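Local coordinates for laccase (Botrytis aclada, PDB 3SQR), which oxidises phenolic substrates such as hydroquinones with copper ions while reducing dioxygen to water, and probably serves in the degradation of lignin and the detoxification of its products, at residues H531-L536 / E575-I580; S409-D414 / G535-F540; L173-G178 / H525-W530. One frame throughout, in Å; residues are numbered along the deposited sequence.

Overall arrangement
The three contacts cluster round helix 529-533 of the C-terminal domain, and contact 3 reaches it from the N-terminal domain, setting the loop 173-178 against 525-530. Contact 1 takes up the same helix and holds the chain terminus 575-580 against it. Contact 2 sets loop 409-414 against 535-540, sharing Gly535 and Leu536 with contact 1; its segments alternate with those of contact 3 along the chain, and its strand 537-542 is the sheet neighbour of strand 520-526. Centres of contacts 1 and 2 lie about 8 Å apart, those of 1 and 3 about 10 Å, those of 2 and 3 about 15 Å. Terminus, loop and distant domain thus meet around one copper-bearing segment.

Contact 1. Residues H531-L536 / E575-I580; sequences HASEGL and EDDSGI. With CU (copper (II) ion), chain D.
The C-terminal tail of the laccase docks on the end of helix 529-533, where Ser578 and Asp577 meet the last turn at Ala532 and Ser533, directly after His531, a ligand of the type 1 copper. Ser578 makes two of the bonds. Its OG donates to Ala532 O at 2.7 Å, arriving 30° out of that carbonyl's plane. Its backbone N donates to Ser533 O at 2.8 Å. With chi1 at 60°, OG lies between the backbone N and the carbonyl carbon, which lets a short serine send hydroxyl and amide to successive carbonyls. Ala532 O is gripped twice, for Gly535 N reaches it from the opposite face, 3.0 Å away.

That second bond belongs to a Schellman motif, in which Gly535, at positive phi, is the C-prime residue and Leu536 N returns to His531 O; glycine adopts this backbone without strain. Ser533 OG in turn donates to Asp577 OD2 at 2.7 Å, from 47° above the carboxylate plane, while Ser172 OG also bonds to OD2. The other oxygen, Asp577 OD1, accepts from Gly579 N at 3.0 Å and closes an Asx turn, so the aspartate both shapes the tail and joins it to the helix.

Beyond the turn, Ile580 lays its CD1 3.9 Å from Ala532 CB; alanine is small enough to admit the branched side chain here. As with the C-terminal plug of other ascomycete laccases, this terminus lies close to the trinuclear copper cluster, its OXT making a weak hydrogen bond to His170. On the far side of the helix, His531 ND1 binds the type 1 copper at 2.0 Å, together with Cys526 and His463.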
ATOM      1  N   HIS A 531     -11.613   5.895   4.130  1.00 23.55           N
ATOM      2  CA  HIS A 531     -11.285   7.322   3.988  1.00 24.19           C
ATOM      3  C   HIS A 531     -11.043   7.667   2.538  1.00 24.17           C
ATOM      4  O   HIS A 531     -11.539   8.683   2.048  1.00 26.23           O
ATOM      5  CB  HIS A 531     -10.082   7.685   4.851  1.00 24.59           C
ATOM      6  CG  HIS A 531     -10.351   7.534   6.321  1.00 24.05           C
ATOM      7  ND1 HIS A 531      -9.437   7.845   7.283  1.00 23.18           N
ATOM      8  CD2 HIS A 531     -11.442   7.066   6.985  1.00 23.53           C
ATOM      9  CE1 HIS A 531      -9.951   7.610   8.476  1.00 24.49           C
ATOM     10  NE2 HIS A 531     -11.183   7.155   8.318  1.00 23.56           N
ATOM     11  N   ALA A 532     -10.362   6.791   1.820  1.00 24.29           N
ATOM     12  CA  ALA A 532     -10.224   6.959   0.383  1.00 23.05           C
ATOM     13  C   ALA A 532     -11.560   7.041  -0.300  1.00 23.41           C
ATOM     14  O   ALA A 532     -11.811   7.921  -1.121  1.00 22.46           O
ATOM     15  CB  ALA A 532      -9.335   5.787  -0.232  1.00 24.14           C
ATOM     16  N   SER A 533     -12.442   6.115   0.043  1.00 23.61           N
ATOM     17  CA  SER A 533     -13.786   6.073  -0.543  1.00 23.55           C
ATOM     18  C   SER A 533     -14.640   7.318  -0.178  1.00 23.59           C
ATOM     19  O   SER A 533     -15.476   7.776  -1.011  1.00 24.83           O
ATOM     20  CB  SER A 533     -14.491   4.835  -0.093  1.00 23.27           C
ATOM     21  OG  SER A 533     -14.099   3.777  -0.934  1.00 24.17           O
ATOM     22  N   GLU A 534     -14.345   7.871   0.993  1.00 23.83           N
ATOM     23  CA  GLU A 534     -14.909   9.130   1.512  1.00 25.12           C
ATOM     24  C   GLU A 534     -14.236  10.376   0.988  1.00 24.76           C
ATOM     25  O   GLU A 534     -14.481  11.464   1.483  1.00 27.00           O
ATOM     26  CB  GLU A 534     -14.906   9.059   3.037  1.00 25.66           C
ATOM     27  CG  GLU A 534     -15.931   8.063   3.520  1.00 25.60           C
ATOM     28  CD  GLU A 534     -15.683   7.460   4.862  1.00 29.54           C
ATOM     29  OE1 GLU A 534     -14.778   7.908   5.581  1.00 27.71           O
ATOM     30  OE2 GLU A 534     -16.430   6.490   5.217  1.00 29.49           O
ATOM     31  N   GLY A 535     -13.359  10.235  -0.007  1.00 23.84           N
ATOM     32  CA  GLY A 535     -12.748  11.336  -0.625  1.00 23.56           C
ATOM     33  C   GLY A 535     -11.541  12.000  -0.007  1.00 22.63           C
ATOM     34  O   GLY A 535     -11.194  13.143  -0.416  1.00 22.94           O
ATOM     35  N   LEU A 536     -10.821  11.333   0.896  1.00 22.85           N
ATOM     36  CA  LEU A 536      -9.629  11.906   1.432  1.00 22.30           C
ATOM     37  C   LEU A 536      -8.471  11.708   0.488  1.00 22.75           C
ATOM     38  O   LEU A 536      -7.661  10.802   0.651  1.00 22.98           O
ATOM     39  CB  LEU A 536      -9.263  11.286   2.820  1.00 21.91           C
ATOM     40  CG  LEU A 536      -8.543  12.215   3.754  1.00 21.55           C
ATOM     41  CD1 LEU A 536      -8.424  11.588   5.146  1.00 24.91           C
ATOM     42  CD2 LEU A 536      -7.182  12.583   3.254  1.00 20.81           C
ATOM     43  N   GLU A 575     -21.273   3.955  -9.330  1.00 31.94           N
ATOM     44  CA  GLU A 575     -20.314   4.552  -8.422  1.00 31.42           C
ATOM     45  C   GLU A 575     -21.036   5.127  -7.212  1.00 31.90           C
ATOM     46  O   GLU A 575     -22.057   5.825  -7.337  1.00 31.98           O
ATOM     47  CB  GLU A 575     -19.542   5.691  -9.118  1.00 31.01           C
ATOM     48  CG  GLU A 575     -18.367   6.228  -8.325  1.00 31.76           C
ATOM     49  CD  GLU A 575     -17.644   7.372  -9.044  1.00 32.85           C
ATOM     50  OE1 GLU A 575     -18.213   7.930 -10.051  1.00 38.00           O
ATOM     51  OE2 GLU A 575     -16.534   7.755  -8.601  1.00 30.82           O
ATOM     52  N   ASP A 576     -20.547   4.819  -6.026  1.00 30.03           N
ATOM     53  CA  ASP A 576     -21.205   5.250  -4.799  1.00 30.67           C
ATOM     54  C   ASP A 576     -20.148   5.644  -3.761  1.00 28.90           C
ATOM     55  O   ASP A 576     -20.386   5.639  -2.588  1.00 30.53           O
ATOM     56  CB  ASP A 576     -22.283   4.236  -4.293  1.00 30.37           C
ATOM     57  CG  ASP A 576     -21.702   3.089  -3.542  1.00 33.21           C
ATOM     58  OD1 ASP A 576     -20.537   2.769  -3.863  1.00 31.91           O
ATOM     59  OD2 ASP A 576     -22.384   2.513  -2.657  1.00 35.18           O
ATOM     60  N   ASP A 577     -19.007   6.069  -4.268  1.00 27.64           N
ATOM     61  CA  ASP A 577     -17.966   6.608  -3.450  1.00 27.72           C
ATOM     62  C   ASP A 577     -17.089   7.493  -4.285  1.00 26.30           C
ATOM     63  O   ASP A 577     -17.485   7.941  -5.352  1.00 27.00           O
ATOM     64  CB  ASP A 577     -17.221   5.485  -2.698  1.00 26.18           C
ATOM     65  CG  ASP A 577     -16.376   4.568  -3.595  1.00 28.85           C
ATOM     66  OD1 ASP A 577     -16.237   4.817  -4.808  1.00 29.05           O
ATOM     67  OD2 ASP A 577     -15.873   3.561  -3.010  1.00 30.17           O
ATOM     68  N   SER A 578     -15.890   7.810  -3.808  1.00 25.63           N
ATOM     69  CA  SER A 578     -15.051   8.760  -4.502  1.00 25.29           C
ATOM     70  C   SER A 578     -14.513   8.250  -5.869  1.00 25.37           C
ATOM     71  O   SER A 578     -14.014   9.027  -6.659  1.00 25.33           O
ATOM     72  CB  SER A 578     -13.830   9.020  -3.649  1.00 25.23           C
ATOM     73  OG  SER A 578     -13.160   7.786  -3.460  1.00 26.54           O
ATOM     74  N   GLY A 579     -14.543   6.953  -6.080  1.00 26.42           N
ATOM     75  CA  GLY A 579     -14.019   6.348  -7.281  1.00 26.86           C
ATOM     76  C   GLY A 579     -12.664   5.703  -7.104  1.00 28.70           C
ATOM     77  O   GLY A 579     -12.262   4.856  -7.954  1.00 31.34           O
ATOM     78  N   ILE A 580     -11.964   6.020  -6.009  1.00 28.09           N
ATOM     79  CA  ILE A 580     -10.586   5.528  -5.879  1.00 27.84           C
ATOM     80  C   ILE A 580     -10.532   4.503  -4.803  1.00 29.01           C
ATOM     81  O   ILE A 580     -11.608   4.105  -4.269  1.00 31.21           O
ATOM     82  CB  ILE A 580      -9.563   6.653  -5.503  1.00 29.40           C
ATOM     83  CG1 ILE A 580      -9.934   7.367  -4.188  1.00 26.94           C
ATOM     84  CG2 ILE A 580      -9.277   7.591  -6.689  1.00 33.45           C
ATOM     85  CD1 ILE A 580      -8.739   7.934  -3.446  1.00 30.78           C
ATOM     86  OXT ILE A 580      -9.416   4.133  -4.389  1.00 27.27           O
TER
HETATM   87 CU    CU D 544      -7.585   8.464   6.748  1.00 25.39          CU
HETATM   88  O   HOH W   1     -11.516   3.212  -1.683  1.00 31.05           O

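Contact 2. Residues S409-D414 / G535-F540; sequences SSLLLD and GLAMQF
Leu411 points its side chain at strand 537-542 and lies against Ala537, with CD2 3.8 Å from Ala537 CB. CG is anti to the backbone N (chi1 -167°), and the two methyls divide the work: CD2 meets the alanine methyl, while CD1 reaches over the strand backbone to 4.1 Å from Met538 CA. Gln539 points at the loop and Met538 away from it, while Ala537 offers its methyl from the side. Alanine suits this place because its single methyl lets Leu411 lie close against the strand.

Further along, Leu413 and Gln539 cross obliquely, Leu413 CD2 resting 3.8 Å from Gln539 NE2. This is packing against a polar group that is satisfied elsewhere: NE2 bonds to Tyr434 O, and OE1 to Thr419 OG1.

At the other end the backbones join directly. Leu411 N donates to Gly535 O at 3.2 Å, in the carbonyl plane on a lone pair. Ser410 OG sits 3.4 Å from Gly535 CA, closely enough that only a residue without a side chain fits; the hydroxyl is held by Trp404 O.

Loop 409-414, which follows strand 402-406, thereby packs beside the start of strand 537-542, in a sheet whose next strand carries copper ligands, within the third cupredoxin domain, a Greek-key beta-barrel characteristic of multicopper oxidases.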
ATOM      1  N   SER A 409     -12.779  20.444  -0.391  1.00 28.48           N
ATOM      2  CA  SER A 409     -13.342  19.675  -1.479  1.00 27.33           C
ATOM      3  C   SER A 409     -13.087  18.173  -1.248  1.00 27.73           C
ATOM      4  O   SER A 409     -11.974  17.757  -1.014  1.00 26.90           O
ATOM      5  CB  SER A 409     -12.715  20.097  -2.815  1.00 27.45           C
ATOM      6  OG  SER A 409     -13.143  19.255  -3.846  1.00 28.60           O
ATOM      7  N   SER A 410     -14.111  17.375  -1.355  1.00 27.03           N
ATOM      8  CA  SER A 410     -13.937  15.909  -1.266  1.00 28.04           C
ATOM      9  C   SER A 410     -13.763  15.316  -2.652  1.00 27.36           C
ATOM     10  O   SER A 410     -14.537  15.609  -3.571  1.00 27.82           O
ATOM     11  CB  SER A 410     -15.151  15.311  -0.587  1.00 27.42           C
ATOM     12  OG  SER A 410     -14.961  13.956  -0.253  1.00 26.17           O
ATOM     13  N   LEU A 411     -12.761  14.450  -2.826  1.00 27.12           N
ATOM     14  CA  LEU A 411     -12.510  13.834  -4.135  1.00 27.13           C
ATOM     15  C   LEU A 411     -13.648  12.963  -4.581  1.00 27.77           C
ATOM     16  O   LEU A 411     -14.156  12.102  -3.828  1.00 28.14           O
ATOM     17  CB  LEU A 411     -11.187  13.010  -4.141  1.00 26.56           C
ATOM     18  CG  LEU A 411     -10.691  12.594  -5.530  1.00 28.07           C
ATOM     19  CD1 LEU A 411      -9.508  13.442  -5.954  1.00 28.86           C
ATOM     20  CD2 LEU A 411     -10.330  11.103  -5.478  1.00 26.15           C
ATOM     21  N   LEU A 412     -14.077  13.233  -5.808  1.00 28.52           N
ATOM     22  CA  LEU A 412     -15.081  12.461  -6.469  1.00 29.08           C
ATOM     23  C   LEU A 412     -14.785  12.469  -7.968  1.00 28.78           C
ATOM     24  O   LEU A 412     -14.819  13.511  -8.665  1.00 28.86           O
ATOM     25  CB  LEU A 412     -16.463  13.007  -6.129  1.00 28.87           C
ATOM     26  CG  LEU A 412     -17.672  12.480  -6.875  1.00 32.84           C
ATOM     27  CD1 LEU A 412     -17.756  11.014  -6.599  1.00 29.15           C
ATOM     28  CD2 LEU A 412     -18.879  13.271  -6.377  1.00 36.19           C
ATOM     29  N   LEU A 413     -14.468  11.275  -8.467  1.00 27.09           N
ATOM     30  CA  LEU A 413     -13.969  11.138  -9.817  1.00 26.54           C
ATOM     31  C   LEU A 413     -15.065  10.523 -10.687  1.00 26.32           C
ATOM     32  O   LEU A 413     -15.923   9.789 -10.219  1.00 28.30           O
ATOM     33  CB  LEU A 413     -12.735  10.256  -9.845  1.00 26.60           C
ATOM     34  CG  LEU A 413     -11.550  10.742  -9.014  1.00 27.48           C
ATOM     35  CD1 LEU A 413     -10.350   9.816  -9.299  1.00 28.07           C
ATOM     36  CD2 LEU A 413     -11.180  12.155  -9.283  1.00 26.85           C
ATOM     37  N   ASP A 414     -14.930  10.797 -11.977  1.00 26.36           N
ATOM     38  CA  ASP A 414     -15.752  10.197 -13.003  1.00 28.13           C
ATOM     39  C   ASP A 414     -14.925   9.187 -13.699  1.00 27.47           C
ATOM     40  O   ASP A 414     -13.962   9.510 -14.385  1.00 26.68           O
ATOM     41  CB  ASP A 414     -16.179  11.270 -14.026  1.00 28.95           C
ATOM     42  CG  ASP A 414     -17.189  10.757 -14.988  1.00 31.77           C
ATOM     43  OD1 ASP A 414     -17.262   9.544 -15.227  1.00 29.37           O
ATOM     44  OD2 ASP A 414     -17.888  11.583 -15.564  1.00 36.99           O
ATOM     45  N   GLY A 535     -13.359  10.235  -0.007  1.00 23.84           N
ATOM     46  CA  GLY A 535     -12.748  11.336  -0.625  1.00 23.56           C
ATOM     47  C   GLY A 535     -11.541  12.000  -0.007  1.00 22.63           C
ATOM     48  O   GLY A 535     -11.194  13.143  -0.416  1.00 22.94           O
ATOM     49  N   LEU A 536     -10.821  11.333   0.896  1.00 22.85           N
ATOM     50  CA  LEU A 536      -9.629  11.906   1.432  1.00 22.30           C
ATOM     51  C   LEU A 536      -8.471  11.708   0.488  1.00 22.75           C
ATOM     52  O   LEU A 536      -7.661  10.802   0.651  1.00 22.98           O
ATOM     53  CB  LEU A 536      -9.263  11.286   2.820  1.00 21.91           C
ATOM     54  CG  LEU A 536      -8.543  12.215   3.754  1.00 21.55           C
ATOM     55  CD1 LEU A 536      -8.424  11.588   5.146  1.00 24.91           C
ATOM     56  CD2 LEU A 536      -7.182  12.583   3.254  1.00 20.81           C
ATOM     57  N   ALA A 537      -8.372  12.597  -0.458  1.00 23.71           N
ATOM     58  CA  ALA A 537      -7.522  12.399  -1.583  1.00 23.05           C
ATOM     59  C   ALA A 537      -7.414  13.670  -2.386  1.00 24.26           C
ATOM     60  O   ALA A 537      -8.340  14.463  -2.416  1.00 24.78           O
ATOM     61  CB  ALA A 537      -8.100  11.253  -2.464  1.00 22.61           C
ATOM     62  N   MET A 538      -6.294  13.807  -3.095  1.00 23.96           N
ATOM     63  CA  MET A 538      -6.137  14.799  -4.093  1.00 24.34           C
ATOM     64  C   MET A 538      -5.212  14.220  -5.172  1.00 24.44           C
ATOM     65  O   MET A 538      -4.898  13.035  -5.147  1.00 23.05           O
ATOM     66  CB  MET A 538      -5.629  16.091  -3.500  1.00 26.38           C
ATOM     67  CG  MET A 538      -4.415  15.906  -2.630  1.00 30.84           C
ATOM     68  SD  MET A 538      -3.009  15.614  -3.561  1.00 36.43           S
ATOM     69  CE  MET A 538      -2.828  17.246  -4.385  1.00 36.34           C
ATOM     70  N   GLN A 539      -4.880  14.999  -6.166  1.00 23.59           N
ATOM     71  CA  GLN A 539      -3.981  14.512  -7.179  1.00 23.26           C
ATOM     72  C   GLN A 539      -3.157  15.633  -7.744  1.00 25.48           C
ATOM     73  O   GLN A 539      -3.592  16.763  -7.796  1.00 24.73           O
ATOM     74  CB  GLN A 539      -4.735  13.750  -8.277  1.00 22.80           C
ATOM     75  CG  GLN A 539      -5.652  14.612  -9.137  1.00 23.56           C
ATOM     76  CD  GLN A 539      -6.513  13.784 -10.061  1.00 22.40           C
ATOM     77  OE1 GLN A 539      -6.033  13.150 -10.995  1.00 25.17           O
ATOM     78  NE2 GLN A 539      -7.810  13.806  -9.801  1.00 21.90           N
ATOM     79  N   PHE A 540      -1.925  15.280  -8.125  1.00 23.94           N
ATOM     80  CA  PHE A 540      -1.006  16.207  -8.731  1.00 23.98           C
ATOM     81  C   PHE A 540      -1.009  15.979 -10.217  1.00 25.93           C
ATOM     82  O   PHE A 540      -0.801  14.868 -10.677  1.00 24.87           O
ATOM     83  CB  PHE A 540       0.403  16.014  -8.176  1.00 25.15           C
ATOM     84  CG  PHE A 540       0.486  16.236  -6.714  1.00 24.91           C
ATOM     85  CD1 PHE A 540       0.597  17.511  -6.191  1.00 24.02           C
ATOM     86  CD2 PHE A 540       0.429  15.157  -5.823  1.00 29.96           C
ATOM     87  CE1 PHE A 540       0.654  17.737  -4.875  1.00 26.00           C
ATOM     88  CE2 PHE A 540       0.511  15.364  -4.419  1.00 26.40           C
ATOM     89  CZ  PHE A 540       0.616  16.634  -3.944  1.00 28.35           C
TER

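Contact 3. Residues L173-G178 / H525-W530; sequences LQYGDG and HCHIAW. With CU (copper (II) ion), chain E; CU (copper (II) ion), chain D; CU (copper (II) ion), chain F.
A short 3-10 turn in 173-178 faces the chain where strand 520-526 gives way to helix 529-533, the nearest CA atoms being those of Leu173 and Ala529, 6.1 Å apart. The second segment carries the His-Cys-His motif of multicopper oxidases, which links the type 1 copper to the trinuclear cluster and is the accepted electron path between them; the turn belongs to the N-terminal cupredoxin domain, so the contact joins first and third domains.

Leu173 forks over the helix start. Its CD2 lies 3.7 Å from Ala529 CB, and CD1 meets Trp530 CZ3, the two side chains crossing at about a right angle. Alanine keeps the helix face low enough for leucine and tyrosine alike: Tyr175 brings CE2 to the same methyl. With chi1 at 85° the tyrosine's CG stands between the backbone N and the carbonyl carbon, and the ring extends across to His527. Its OH lies 3.0 Å from His527 O, which it probably bonds, though that proton has another acceptor within reach. The same hydroxyl stands at the edge of the imidazole, near its plane, so the tyrosine flanks the ring as well as the backbone of this copper ligand. His527 NE2 binds its type 3 copper at 2.1 Å, with His126 and His168 completing the protein ligands.

The neighbouring histidine turns to the other type 3 copper, which His525 NE2 binds along with His170 and His468. His525 ND1 donates to Cys526 O at 2.8 Å, reaching it from 68° above the carbonyl plane. Cys526 SG binds the type 1 copper at 2.2 Å. Ile528 N donates a hydrogen bond to Cys526 SG at 3.4 Å, which would be expected to draw some charge from the thiolate.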
ATOM      1  N   LEU A 173     -13.615  -0.251  -2.911  1.00 25.87           N
ATOM      2  CA  LEU A 173     -13.120  -0.987  -1.729  1.00 25.84           C
ATOM      3  C   LEU A 173     -12.644  -2.384  -2.023  1.00 25.13           C
ATOM      4  O   LEU A 173     -12.448  -3.164  -1.108  1.00 24.39           O
ATOM      5  CB  LEU A 173     -14.252  -1.088  -0.680  1.00 26.80           C
ATOM      6  CG  LEU A 173     -14.814   0.218  -0.151  1.00 25.82           C
ATOM      7  CD1 LEU A 173     -16.160  -0.077   0.608  1.00 26.95           C
ATOM      8  CD2 LEU A 173     -13.824   0.839   0.795  1.00 23.91           C
ATOM      9  N   GLN A 174     -12.423  -2.699  -3.294  1.00 24.83           N
ATOM     10  CA  GLN A 174     -12.219  -4.108  -3.677  1.00 23.83           C
ATOM     11  C   GLN A 174     -11.079  -4.766  -2.973  1.00 22.27           C
ATOM     12  O   GLN A 174     -11.149  -5.928  -2.711  1.00 22.71           O
ATOM     13  CB  GLN A 174     -11.984  -4.264  -5.152  1.00 23.84           C
ATOM     14  CG  GLN A 174     -13.241  -3.996  -5.971  1.00 25.50           C
ATOM     15  CD  GLN A 174     -13.023  -4.076  -7.486  1.00 26.44           C
ATOM     16  OE1 GLN A 174     -11.939  -3.851  -7.988  1.00 24.30           O
ATOM     17  NE2 GLN A 174     -14.119  -4.344  -8.251  1.00 25.02           N
ATOM     18  N   TYR A 175     -10.006  -4.043  -2.692  1.00 22.92           N
ATOM     19  CA  TYR A 175      -8.895  -4.776  -2.045  1.00 22.16           C
ATOM     20  C   TYR A 175      -9.259  -5.226  -0.648  1.00 21.42           C
ATOM     21  O   TYR A 175      -8.615  -6.152  -0.080  1.00 22.12           O
ATOM     22  CB  TYR A 175      -7.528  -4.039  -2.104  1.00 23.11           C
ATOM     23  CG  TYR A 175      -7.272  -3.018  -1.017  1.00 23.37           C
ATOM     24  CD1 TYR A 175      -6.847  -3.408   0.204  1.00 24.24           C
ATOM     25  CD2 TYR A 175      -7.504  -1.680  -1.212  1.00 31.66           C
ATOM     26  CE1 TYR A 175      -6.605  -2.547   1.208  1.00 27.31           C
ATOM     27  CE2 TYR A 175      -7.259  -0.753  -0.159  1.00 31.11           C
ATOM     28  CZ  TYR A 175      -6.799  -1.206   1.024  1.00 30.73           C
ATOM     29  OH  TYR A 175      -6.535  -0.388   2.116  1.00 36.12           O
ATOM     30  N   GLY A 176     -10.307  -4.638  -0.076  1.00 22.45           N
ATOM     31  CA  GLY A 176     -10.854  -5.101   1.190  1.00 23.59           C
ATOM     32  C   GLY A 176     -11.467  -6.475   1.168  1.00 24.62           C
ATOM     33  O   GLY A 176     -11.607  -7.132   2.220  1.00 25.51           O
ATOM     34  N   ASP A 177     -11.849  -6.893  -0.031  1.00 25.61           N
ATOM     35  CA  ASP A 177     -12.462  -8.195  -0.220  1.00 23.73           C
ATOM     36  C   ASP A 177     -11.435  -9.209  -0.734  1.00 24.61           C
ATOM     37  O   ASP A 177     -11.791 -10.286  -1.181  1.00 24.05           O
ATOM     38  CB  ASP A 177     -13.645  -8.095  -1.143  1.00 24.03           C
ATOM     39  CG  ASP A 177     -14.947  -7.684  -0.425  1.00 21.05           C
ATOM     40  OD1 ASP A 177     -14.954  -7.553   0.833  1.00 25.76           O
ATOM     41  OD2 ASP A 177     -15.988  -7.599  -1.163  1.00 27.84           O
ATOM     42  N   GLY A 178     -10.167  -8.852  -0.666  1.00 24.14           N
ATOM     43  CA  GLY A 178      -9.067  -9.769  -0.958  1.00 22.80           C
ATOM     44  C   GLY A 178      -8.310  -9.516  -2.251  1.00 22.50           C
ATOM     45  O   GLY A 178      -7.442 -10.332  -2.590  1.00 22.12           O
ATOM     46  N   HIS A 525      -3.569  10.008  -1.373  1.00 22.77           N
ATOM     47  CA  HIS A 525      -4.736   9.706  -0.616  1.00 22.13           C
ATOM     48  C   HIS A 525      -4.413   8.984   0.648  1.00 21.88           C
ATOM     49  O   HIS A 525      -3.338   8.399   0.772  1.00 22.68           O
ATOM     50  CB  HIS A 525      -5.689   8.847  -1.436  1.00 22.74           C
ATOM     51  CG  HIS A 525      -5.146   7.504  -1.766  1.00 22.79           C
ATOM     52  ND1 HIS A 525      -5.532   6.358  -1.106  1.00 24.43           N
ATOM     53  CD2 HIS A 525      -4.221   7.125  -2.679  1.00 26.13           C
ATOM     54  CE1 HIS A 525      -4.907   5.324  -1.639  1.00 24.34           C
ATOM     55  NE2 HIS A 525      -4.080   5.767  -2.571  1.00 25.57           N
ATOM     56  N   CYS A 526      -5.336   9.081   1.599  1.00 22.29           N
ATOM     57  CA  CYS A 526      -5.313   8.195   2.758  1.00 21.15           C
ATOM     58  C   CYS A 526      -5.601   6.767   2.276  1.00 20.73           C
ATOM     59  O   CYS A 526      -6.522   6.544   1.457  1.00 21.37           O
ATOM     60  CB  CYS A 526      -6.379   8.609   3.767  1.00 22.97           C
ATOM     61  SG  CYS A 526      -6.325   7.537   5.150  1.00 23.39           S
ATOM     62  N   HIS A 527      -4.818   5.818   2.765  1.00 20.47           N
ATOM     63  CA  HIS A 527      -4.923   4.427   2.357  1.00 21.65           C
ATOM     64  C   HIS A 527      -5.878   3.643   3.248  1.00 23.27           C
ATOM     65  O   HIS A 527      -6.080   2.413   3.037  1.00 24.27           O
ATOM     66  CB  HIS A 527      -3.524   3.732   2.373  1.00 21.97           C
ATOM     67  CG  HIS A 527      -3.308   2.773   1.236  1.00 23.06           C
ATOM     68  ND1 HIS A 527      -4.101   1.674   1.058  1.00 21.48           N
ATOM     69  CD2 HIS A 527      -2.371   2.734   0.239  1.00 23.26           C
ATOM     70  CE1 HIS A 527      -3.684   1.003  -0.003  1.00 25.15           C
ATOM     71  NE2 HIS A 527      -2.647   1.629  -0.538  1.00 24.03           N
ATOM     72  N   ILE A 528      -6.508   4.306   4.222  1.00 22.63           N
ATOM     73  CA  ILE A 528      -7.613   3.679   4.949  1.00 21.03           C
ATOM     74  C   ILE A 528      -8.758   3.646   3.919  1.00 21.37           C
ATOM     75  O   ILE A 528      -9.164   4.699   3.407  1.00 22.54           O
ATOM     76  CB  ILE A 528      -7.997   4.458   6.200  1.00 19.33           C
ATOM     77  CG1 ILE A 528      -6.898   4.405   7.259  1.00 22.35           C
ATOM     78  CG2 ILE A 528      -9.373   3.898   6.756  1.00 22.32           C
ATOM     79  CD1 ILE A 528      -7.082   5.406   8.451  1.00 22.74           C
ATOM     80  N   ALA A 529      -9.186   2.453   3.530  1.00 21.37           N
ATOM     81  CA  ALA A 529     -10.033   2.319   2.394  1.00 22.75           C
ATOM     82  C   ALA A 529     -11.312   3.119   2.560  1.00 22.66           C
ATOM     83  O   ALA A 529     -11.751   3.736   1.602  1.00 21.90           O
ATOM     84  CB  ALA A 529     -10.352   0.799   2.084  1.00 23.61           C
ATOM     85  N   TRP A 530     -11.888   3.108   3.766  1.00 22.25           N
ATOM     86  CA  TRP A 530     -13.057   3.943   4.002  1.00 23.67           C
ATOM     87  C   TRP A 530     -12.783   5.398   3.717  1.00 23.24           C
ATOM     88  O   TRP A 530     -13.651   6.036   3.100  1.00 23.10           O
ATOM     89  CB  TRP A 530     -13.588   3.801   5.410  1.00 23.89           C
ATOM     90  CG  TRP A 530     -13.737   2.395   5.899  1.00 22.60           C
ATOM     91  CD1 TRP A 530     -13.127   1.845   6.956  1.00 25.85           C
ATOM     92  CD2 TRP A 530     -14.617   1.393   5.372  1.00 23.47           C
ATOM     93  NE1 TRP A 530     -13.560   0.565   7.144  1.00 27.22           N
ATOM     94  CE2 TRP A 530     -14.503   0.287   6.194  1.00 25.71           C
ATOM     95  CE3 TRP A 530     -15.582   1.390   4.353  1.00 26.08           C
ATOM     96  CZ2 TRP A 530     -15.257  -0.870   5.993  1.00 27.00           C
ATOM     97  CZ3 TRP A 530     -16.309   0.263   4.147  1.00 28.28           C
ATOM     98  CH2 TRP A 530     -16.125  -0.855   4.968  1.00 23.08           C
TER
HETATM   99 CU    CU E 545      -3.246   4.759  -4.075  0.80 27.37          CU
HETATM  100 CU    CU D 544      -7.585   8.464   6.748  1.00 25.39          CU
HETATM  101 CU    CU F 546      -1.688   0.849  -2.228  0.80 27.45          CU
HETATM  102  O   HOH W   2      -3.071   2.851  -3.244  1.00 31.17           O